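PDB 4H0N: DNMT2 from Spodoptera frugiperda, which probably methylates a cytosine in the anticodon loop of tRNA(Asp), using S-adenosyl-L-methionine as methyl donor, and can also methylate cytosine in DNA. Local coordinates for residues F207-K212 and L282-P287; Y237-D242 and S307-Y312. The protein carries 3 engineered substitutions. One frame throughout, in Å; residues are numbered along the deposited sequence.

Overall arrangement
The two contacts lie with their centres about 10 Å apart, beyond the end of strand 161-168 in sequence and away from the Rossmann-like sheet. Their segments alternate along the chain: 207-212, 237-242, 282-287, 307-312. Segment 282-287 of contact 1 runs into helix 287-293, and segment 307-312 of contact 2 opens helix 308-316, which leads on to N317 and S318 of the probable cofactor site. Both tyrosines of contact 2 reach the backbone of F285: Y312 OH lies 2.4 Å from F285 O, and Y237 OH 3.0 Å from F285 N, probable hydrogen bonds. The pair thus ties the loops of the smaller lobe to the helices leading back to the catalytic domain.

Contact 1: F207-K212 and L282-P287; sequences FLVPEK and LRYFTP
Two backbone hydrogen bonds clip the segments together at a single bridge, L208 with R283, pinning the loop before helix 287-293, whose N-cap is T286, to the chain just ahead of helix 211-214. Y284 N donates to F207 O (2.7 Å) and V209 N to L282 O (3.0 Å), both nearly straight, with the donor above the carbonyl plane. A water bridges the segments as well, donating to both V209 O and L282 O. In two CH-pi contacts, V209 CG2, anti to its carbonyl carbon, stands over the middle of the Y284 ring, 3.8 Å from the centroid, and T286 CG2 does the same over F207 at 3.9 Å. P287 CD touches F207 CE1 at 3.6 Å, while P210 CD reaches the Y284 ring at CE2; F207 also rests on M308 and Y312 of helix 308-316. An alanine in place of Y284 would remove the ring under V209 CG2 and beside P210 CD and probably loosen the packing there. R283, extended from CG to NE, donates through NH1 to Y284 O (2.9 Å) and forms a salt bridge with E289. Backbone bonds thus set the alignment, apolar side chains fill in around it, and E289 probably balances the R283 charge.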
ATOM      1  N   PHE A 207       9.198  -8.593  19.466  1.00 43.99           N
ATOM      2  CA  PHE A 207       7.980  -8.076  18.856  1.00 32.11           C
ATOM      3  C   PHE A 207       6.867  -7.866  19.874  1.00 31.19           C
ATOM      4  O   PHE A 207       5.804  -7.338  19.540  1.00 29.51           O
ATOM      5  CB  PHE A 207       7.509  -8.993  17.731  1.00 32.03           C
ATOM      6  CG  PHE A 207       8.446  -9.039  16.563  1.00 35.92           C
ATOM      7  CD1 PHE A 207       8.525  -7.977  15.684  1.00 32.92           C
ATOM      8  CD2 PHE A 207       9.250 -10.144  16.346  1.00 42.08           C
ATOM      9  CE1 PHE A 207       9.389  -8.012  14.611  1.00 35.23           C
ATOM     10  CE2 PHE A 207      10.116 -10.188  15.272  1.00 43.13           C
ATOM     11  CZ  PHE A 207      10.186  -9.120  14.404  1.00 41.11           C
ATOM     12  N   LEU A 208       7.113  -8.284  21.112  1.00 39.74           N
ATOM     13  CA  LEU A 208       6.149  -8.077  22.187  1.00 39.00           C
ATOM     14  C   LEU A 208       5.926  -6.591  22.404  1.00 34.33           C
ATOM     15  O   LEU A 208       6.871  -5.808  22.419  1.00 41.16           O
ATOM     16  CB  LEU A 208       6.620  -8.736  23.485  1.00 34.97           C
ATOM     17  CG  LEU A 208       6.362 -10.238  23.611  1.00 36.58           C
ATOM     18  CD1 LEU A 208       7.160 -10.816  24.757  1.00 39.68           C
ATOM     19  CD2 LEU A 208       4.881 -10.530  23.793  1.00 35.85           C
ATOM     20  N   VAL A 209       4.669  -6.207  22.553  1.00 30.30           N
ATOM     21  CA  VAL A 209       4.322  -4.815  22.783  1.00 29.80           C
ATOM     22  C   VAL A 209       4.865  -4.349  24.141  1.00 31.76           C
ATOM     23  O   VAL A 209       4.626  -4.990  25.171  1.00 33.13           O
ATOM     24  CB  VAL A 209       2.797  -4.623  22.676  1.00 28.65           C
ATOM     25  CG1 VAL A 209       2.405  -3.193  22.965  1.00 28.74           C
ATOM     26  CG2 VAL A 209       2.324  -5.038  21.295  1.00 27.08           C
ATOM     27  N   PRO A 210       5.629  -3.242  24.140  1.00 32.95           N
ATOM     28  CA  PRO A 210       6.297  -2.704  25.332  1.00 34.62           C
ATOM     29  C   PRO A 210       5.318  -2.122  26.350  1.00 35.54           C
ATOM     30  O   PRO A 210       4.178  -1.829  25.997  1.00 34.27           O
ATOM     31  CB  PRO A 210       7.177  -1.583  24.764  1.00 38.10           C
ATOM     32  CG  PRO A 210       7.308  -1.877  23.311  1.00 33.16           C
ATOM     33  CD  PRO A 210       6.002  -2.499  22.925  1.00 50.01           C
ATOM     34  N   GLU A 211       5.777  -1.944  27.588  1.00 52.35           N
ATOM     35  CA  GLU A 211       4.929  -1.473  28.681  1.00 54.30           C
ATOM     36  C   GLU A 211       4.342  -0.089  28.446  1.00 50.94           C
ATOM     37  O   GLU A 211       3.153   0.133  28.681  1.00 48.32           O
ATOM     38  CB  GLU A 211       5.704  -1.476  29.996  1.00 60.23           C
ATOM     39  CG  GLU A 211       6.148  -2.844  30.458  1.00 72.01           C
ATOM     40  CD  GLU A 211       6.716  -2.820  31.862  1.00 86.63           C
ATOM     41  OE1 GLU A 211       7.006  -1.715  32.367  1.00 87.83           O
ATOM     42  OE2 GLU A 211       6.865  -3.908  32.459  1.00 91.44           O
ATOM     43  N   LYS A 212       5.182   0.840  28.001  1.00 40.08           N
ATOM     44  CA  LYS A 212       4.737   2.200  27.715  1.00 47.27           C
ATOM     45  C   LYS A 212       3.540   2.167  26.768  1.00 47.82           C
ATOM     46  O   LYS A 212       2.569   2.901  26.955  1.00 53.73           O
ATOM     47  CB  LYS A 212       5.881   3.036  27.128  1.00 48.15           C
ATOM     48  CG  LYS A 212       6.890   2.221  26.329  1.00 62.05           C
ATOM     49  CD  LYS A 212       7.267   2.921  25.028  1.00 67.78           C
ATOM     50  CE  LYS A 212       7.132   1.977  23.825  1.00 62.56           C
ATOM     51  NZ  LYS A 212       7.069   2.697  22.507  1.00 54.66           N
ATOM     52  N   LEU A 282       0.676  -9.853  24.217  1.00 31.66           N
ATOM     53  CA  LEU A 282       0.379  -9.099  23.004  1.00 30.10           C
ATOM     54  C   LEU A 282       1.672  -8.750  22.290  1.00 29.80           C
ATOM     55  O   LEU A 282       2.633  -8.317  22.914  1.00 33.24           O
ATOM     56  CB  LEU A 282      -0.377  -7.818  23.333  1.00 29.74           C
ATOM     57  CG  LEU A 282      -1.744  -8.022  23.974  1.00 30.60           C
ATOM     58  CD1 LEU A 282      -2.335  -6.694  24.408  1.00 30.21           C
ATOM     59  CD2 LEU A 282      -2.662  -8.725  23.000  1.00 30.51           C
ATOM     60  N   ARG A 283       1.698  -8.949  20.978  1.00 28.75           N
ATOM     61  CA  ARG A 283       2.884  -8.647  20.190  1.00 28.56           C
ATOM     62  C   ARG A 283       2.481  -8.036  18.865  1.00 27.06           C
ATOM     63  O   ARG A 283       1.344  -8.186  18.424  1.00 33.49           O
ATOM     64  CB  ARG A 283       3.688  -9.915  19.920  1.00 32.71           C
ATOM     65  CG  ARG A 283       3.041 -10.846  18.907  1.00 28.72           C
ATOM     66  CD  ARG A 283       4.106 -11.639  18.174  1.00 29.80           C
ATOM     67  NE  ARG A 283       3.570 -12.816  17.497  1.00 29.42           N
ATOM     68  CZ  ARG A 283       3.217 -12.846  16.219  1.00 30.82           C
ATOM     69  NH1 ARG A 283       3.331 -11.755  15.469  1.00 33.76           N
ATOM     70  NH2 ARG A 283       2.744 -13.965  15.692  1.00 28.84           N
ATOM     71  N   TYR A 284       3.419  -7.350  18.226  1.00 34.03           N
ATOM     72  CA  TYR A 284       3.190  -6.833  16.888  1.00 26.67           C
ATOM     73  C   TYR A 284       3.292  -7.947  15.847  1.00 25.28           C
ATOM     74  O   TYR A 284       3.855  -9.011  16.115  1.00 26.23           O
ATOM     75  CB  TYR A 284       4.201  -5.739  16.569  1.00 25.85           C
ATOM     76  CG  TYR A 284       4.126  -4.548  17.493  1.00 32.19           C
ATOM     77  CD1 TYR A 284       3.058  -3.662  17.433  1.00 25.75           C
ATOM     78  CD2 TYR A 284       5.133  -4.298  18.418  1.00 37.06           C
ATOM     79  CE1 TYR A 284       2.987  -2.566  18.274  1.00 26.55           C
ATOM     80  CE2 TYR A 284       5.072  -3.204  19.266  1.00 38.91           C
ATOM     81  CZ  TYR A 284       3.998  -2.343  19.189  1.00 38.04           C
ATOM     82  OH  TYR A 284       3.941  -1.254  20.029  1.00 36.57           O
ATOM     83  N   PHE A 285       2.731  -7.711  14.665  1.00 24.11           N
ATOM     84  CA  PHE A 285       2.999  -8.591  13.539  1.00 23.91           C
ATOM     85  C   PHE A 285       4.435  -8.341  13.089  1.00 26.05           C
ATOM     86  O   PHE A 285       4.908  -7.203  13.120  1.00 24.38           O
ATOM     87  CB  PHE A 285       2.021  -8.333  12.388  1.00 29.72           C
ATOM     88  CG  PHE A 285       0.606  -8.782  12.668  1.00 29.51           C
ATOM     89  CD1 PHE A 285       0.264 -10.128  12.606  1.00 36.84           C
ATOM     90  CD2 PHE A 285      -0.384  -7.862  12.981  1.00 24.97           C
ATOM     91  CE1 PHE A 285      -1.037 -10.546  12.863  1.00 33.94           C
ATOM     92  CE2 PHE A 285      -1.686  -8.272  13.238  1.00 26.61           C
ATOM     93  CZ  PHE A 285      -2.013  -9.613  13.179  1.00 28.76           C
ATOM     94  N   THR A 286       5.135  -9.399  12.696  1.00 41.99           N
ATOM     95  CA  THR A 286       6.493  -9.256  12.183  1.00 46.05           C
ATOM     96  C   THR A 286       6.421  -8.720  10.758  1.00 50.27           C
ATOM     97  O   THR A 286       5.403  -8.905  10.088  1.00 57.08           O
ATOM     98  CB  THR A 286       7.226 -10.603  12.144  1.00 31.31           C
ATOM     99  OG1 THR A 286       6.784 -11.344  11.001  1.00 26.87           O
ATOM    100  CG2 THR A 286       6.965 -11.396  13.413  1.00 28.33           C
ATOM    101  N   PRO A 287       7.495  -8.052  10.289  1.00 40.52           N
ATOM    102  CA  PRO A 287       7.558  -7.541   8.913  1.00 38.71           C
ATOM    103  C   PRO A 287       7.217  -8.612   7.884  1.00 42.50           C
ATOM    104  O   PRO A 287       6.600  -8.319   6.858  1.00 43.09           O
ATOM    105  CB  PRO A 287       9.023  -7.133   8.771  1.00 27.36           C
ATOM    106  CG  PRO A 287       9.413  -6.719  10.144  1.00 27.52           C
ATOM    107  CD  PRO A 287       8.688  -7.661  11.067  1.00 29.68           C
TER
HETATM  108  O   HOH W   1       3.424  -7.452  25.521  1.00 27.64           O

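Contact 2: Y237-D242 and S307-Y312; sequences YTHYAD and SMKQCY
Two tyrosines, a threonine and a lysine form this largely buried contact, where the loop between strands 222-223 and 247-248 lies against the first turn of helix 308-316. The edge of Y237 points at the face of Y312 in an offset edge-to-face pair, centroids 5.4 Å apart and planes at 75°; CD2 of Y237 comes to 3.6 Å from CD1 of Y312. T238 wedges its CG2 between them: the methyl lies over one face of Y312, 4.2 Å from the centroid, and also above the Y237 ring, toward its rim. T238 takes a left-handed backbone conformation (phi 75°). Its OG1 sits between the backbone N and the carbonyl carbon, donates to Y237 O at 2.6 Å, along a carbonyl lone pair, and accepts from K309 NZ at 3.3 Å. S307 is the N-cap of the helix, its OG accepting a weak bond from Q310 N; the helix runs on into the GNSV sequence, which resembles motif X of the C5-methyltransferases. K309, bent at chi2 and chi4, runs antiparallel alongside H239; K309 CD lies 3.9 Å from H239 CD2, at the edge of the imidazole. Beyond the segments, Y237 OH also bonds to S246 O, and both phenol hydroxyls meet the F285 backbone.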
ATOM      1  N   TYR A 237       3.082   2.291  12.640  1.00 35.61           N
ATOM      2  CA  TYR A 237       2.883   1.048  13.377  1.00 42.19           C
ATOM      3  C   TYR A 237       4.095   0.801  14.270  1.00 46.96           C
ATOM      4  O   TYR A 237       5.229   0.845  13.801  1.00 53.45           O
ATOM      5  CB  TYR A 237       2.663  -0.113  12.402  1.00 37.81           C
ATOM      6  CG  TYR A 237       2.262  -1.443  13.030  1.00 36.76           C
ATOM      7  CD1 TYR A 237       1.128  -1.552  13.823  1.00 28.43           C
ATOM      8  CD2 TYR A 237       3.006  -2.594  12.795  1.00 27.18           C
ATOM      9  CE1 TYR A 237       0.760  -2.759  14.380  1.00 27.00           C
ATOM     10  CE2 TYR A 237       2.645  -3.805  13.347  1.00 25.90           C
ATOM     11  CZ  TYR A 237       1.520  -3.888  14.137  1.00 25.79           C
ATOM     12  OH  TYR A 237       1.153  -5.101  14.685  1.00 24.85           O
ATOM     13  N   THR A 238       3.832   0.551  15.552  1.00 48.44           N
ATOM     14  CA  THR A 238       4.841   0.403  16.620  1.00 47.83           C
ATOM     15  C   THR A 238       5.473   1.718  17.100  1.00 40.20           C
ATOM     16  O   THR A 238       6.323   1.699  17.984  1.00 42.90           O
ATOM     17  CB  THR A 238       5.967  -0.641  16.317  1.00 35.03           C
ATOM     18  OG1 THR A 238       6.999  -0.031  15.532  1.00 42.97           O
ATOM     19  CG2 THR A 238       5.421  -1.880  15.602  1.00 31.81           C
ATOM     20  N   HIS A 239       5.063   2.845  16.518  1.00 42.27           N
ATOM     21  CA  HIS A 239       5.473   4.166  16.998  1.00 46.14           C
ATOM     22  C   HIS A 239       4.470   4.627  18.041  1.00 49.79           C
ATOM     23  O   HIS A 239       4.828   5.208  19.071  1.00 51.51           O
ATOM     24  CB  HIS A 239       5.428   5.203  15.875  1.00 72.33           C
ATOM     25  CG  HIS A 239       6.527   5.092  14.868  1.00 86.12           C
ATOM     26  ND1 HIS A 239       6.794   6.097  13.962  1.00 93.06           N
ATOM     27  CD2 HIS A 239       7.413   4.103  14.603  1.00 89.96           C
ATOM     28  CE1 HIS A 239       7.801   5.737  13.188  1.00 93.53           C
ATOM     29  NE2 HIS A 239       8.194   4.531  13.555  1.00 93.92           N
ATOM     30  N   TYR A 240       3.200   4.405  17.717  1.00 78.16           N
ATOM     31  CA  TYR A 240       2.081   4.788  18.558  1.00 90.41           C
ATOM     32  C   TYR A 240       1.146   3.602  18.600  1.00 92.34           C
ATOM     33  O   TYR A 240       1.266   2.679  17.796  1.00 85.61           O
ATOM     34  CB  TYR A 240       1.366   6.005  17.984  1.00 85.46           C
ATOM     35  CG  TYR A 240       2.313   7.127  17.655  1.00 97.12           C
ATOM     36  CD1 TYR A 240       2.856   7.918  18.658  1.00102.55           C
ATOM     37  CD2 TYR A 240       2.678   7.388  16.340  1.00101.09           C
ATOM     38  CE1 TYR A 240       3.735   8.948  18.362  1.00110.40           C
ATOM     39  CE2 TYR A 240       3.556   8.415  16.031  1.00104.69           C
ATOM     40  CZ  TYR A 240       4.081   9.193  17.045  1.00110.14           C
ATOM     41  OH  TYR A 240       4.955  10.217  16.746  1.00110.23           O
ATOM     42  N   ALA A 241       0.206   3.630  19.532  1.00100.09           N
ATOM     43  CA  ALA A 241      -0.548   2.435  19.864  1.00104.37           C
ATOM     44  C   ALA A 241      -1.797   2.306  19.020  1.00104.74           C
ATOM     45  O   ALA A 241      -2.511   1.307  19.092  1.00102.54           O
ATOM     46  CB  ALA A 241      -0.923   2.475  21.325  1.00 94.86           C
ATOM     47  N   ASP A 242      -2.053   3.312  18.197  1.00 92.22           N
ATOM     48  CA  ASP A 242      -3.431   3.595  17.867  1.00 89.69           C
ATOM     49  C   ASP A 242      -3.732   4.123  16.462  1.00 64.68           C
ATOM     50  O   ASP A 242      -3.289   5.208  16.076  1.00 44.56           O
ATOM     51  CB  ASP A 242      -3.952   4.561  18.916  1.00131.44           C
ATOM     52  CG  ASP A 242      -5.349   4.968  18.659  1.00145.41           C
ATOM     53  OD1 ASP A 242      -6.245   4.163  18.965  1.00149.81           O
ATOM     54  OD2 ASP A 242      -5.538   6.084  18.142  1.00151.18           O
ATOM     55  N   SER A 307      16.528  -1.541   9.730  1.00 45.00           N
ATOM     56  CA  SER A 307      15.960  -1.729  11.059  1.00 40.85           C
ATOM     57  C   SER A 307      14.471  -2.018  11.025  1.00 41.28           C
ATOM     58  O   SER A 307      13.820  -1.858   9.993  1.00 38.33           O
ATOM     59  CB  SER A 307      16.177  -0.473  11.891  1.00 44.23           C
ATOM     60  OG  SER A 307      15.506   0.626  11.298  1.00 44.55           O
ATOM     61  N   MET A 308      13.938  -2.420  12.174  1.00 39.03           N
ATOM     62  CA  MET A 308      12.510  -2.681  12.313  1.00 41.28           C
ATOM     63  C   MET A 308      11.664  -1.444  12.023  1.00 37.85           C
ATOM     64  O   MET A 308      10.636  -1.537  11.352  1.00 29.61           O
ATOM     65  CB  MET A 308      12.193  -3.211  13.715  1.00 45.73           C
ATOM     66  CG  MET A 308      12.728  -4.601  13.975  1.00 43.56           C
ATOM     67  SD  MET A 308      12.312  -5.705  12.620  1.00 69.53           S
ATOM     68  CE  MET A 308      13.177  -7.192  13.105  1.00 91.83           C
ATOM     69  N   LYS A 309      12.093  -0.291  12.529  1.00 53.48           N
ATOM     70  CA  LYS A 309      11.323   0.938  12.370  1.00 52.39           C
ATOM     71  C   LYS A 309      11.271   1.377  10.908  1.00 55.61           C
ATOM     72  O   LYS A 309      10.247   1.866  10.433  1.00 58.95           O
ATOM     73  CB  LYS A 309      11.884   2.046  13.262  1.00 62.13           C
ATOM     74  CG  LYS A 309      11.806   1.735  14.757  1.00 75.78           C
ATOM     75  CD  LYS A 309      10.363   1.679  15.263  1.00 79.93           C
ATOM     76  CE  LYS A 309      10.303   1.420  16.769  1.00 79.61           C
ATOM     77  NZ  LYS A 309       9.858   0.032  17.084  1.00 72.61           N
ATOM     78  N   GLN A 310      12.377   1.181  10.205  1.00 49.70           N
ATOM     79  CA  GLN A 310      12.450   1.409   8.782  1.00 44.37           C
ATOM     80  C   GLN A 310      11.521   0.476   8.046  1.00 48.49           C
ATOM     81  O   GLN A 310      10.857   0.870   7.113  1.00 51.09           O
ATOM     82  CB  GLN A 310      13.849   1.096   8.278  1.00 45.33           C
ATOM     83  CG  GLN A 310      14.632   2.230   7.663  1.00 56.46           C
ATOM     84  CD  GLN A 310      15.980   2.406   8.346  1.00 69.49           C
ATOM     85  OE1 GLN A 310      16.773   3.260   7.958  1.00 79.20           O
ATOM     86  NE2 GLN A 310      16.252   1.574   9.362  1.00 68.84           N
ATOM     87  N   CYS A 311      11.516  -0.775   8.471  1.00 46.12           N
ATOM     88  CA  CYS A 311      10.694  -1.834   7.879  1.00 41.42           C
ATOM     89  C   CYS A 311       9.217  -1.474   7.899  1.00 37.96           C
ATOM     90  O   CYS A 311       8.530  -1.533   6.876  1.00 24.39           O
ATOM     91  CB  CYS A 311      10.875  -3.149   8.643  1.00 44.61           C
ATOM     92  SG  CYS A 311      12.375  -4.083   8.265  1.00 61.68           S
ATOM     93  N   TYR A 312       8.737  -1.106   9.080  1.00 31.64           N
ATOM     94  CA  TYR A 312       7.337  -0.758   9.259  1.00 34.24           C
ATOM     95  C   TYR A 312       6.951   0.510   8.499  1.00 26.52           C
ATOM     96  O   TYR A 312       5.855   0.589   7.950  1.00 26.57           O
ATOM     97  CB  TYR A 312       6.985  -0.677  10.752  1.00 34.63           C
ATOM     98  CG  TYR A 312       6.979  -2.045  11.405  1.00 27.35           C
ATOM     99  CD1 TYR A 312       6.073  -3.014  10.997  1.00 23.73           C
ATOM    100  CD2 TYR A 312       7.888  -2.377  12.404  1.00 26.43           C
ATOM    101  CE1 TYR A 312       6.061  -4.267  11.571  1.00 23.97           C
ATOM    102  CE2 TYR A 312       7.880  -3.636  12.983  1.00 26.60           C
ATOM    103  CZ  TYR A 312       6.962  -4.571  12.559  1.00 25.38           C
ATOM    104  OH  TYR A 312       6.927  -5.824  13.112  1.00 25.78           O
TER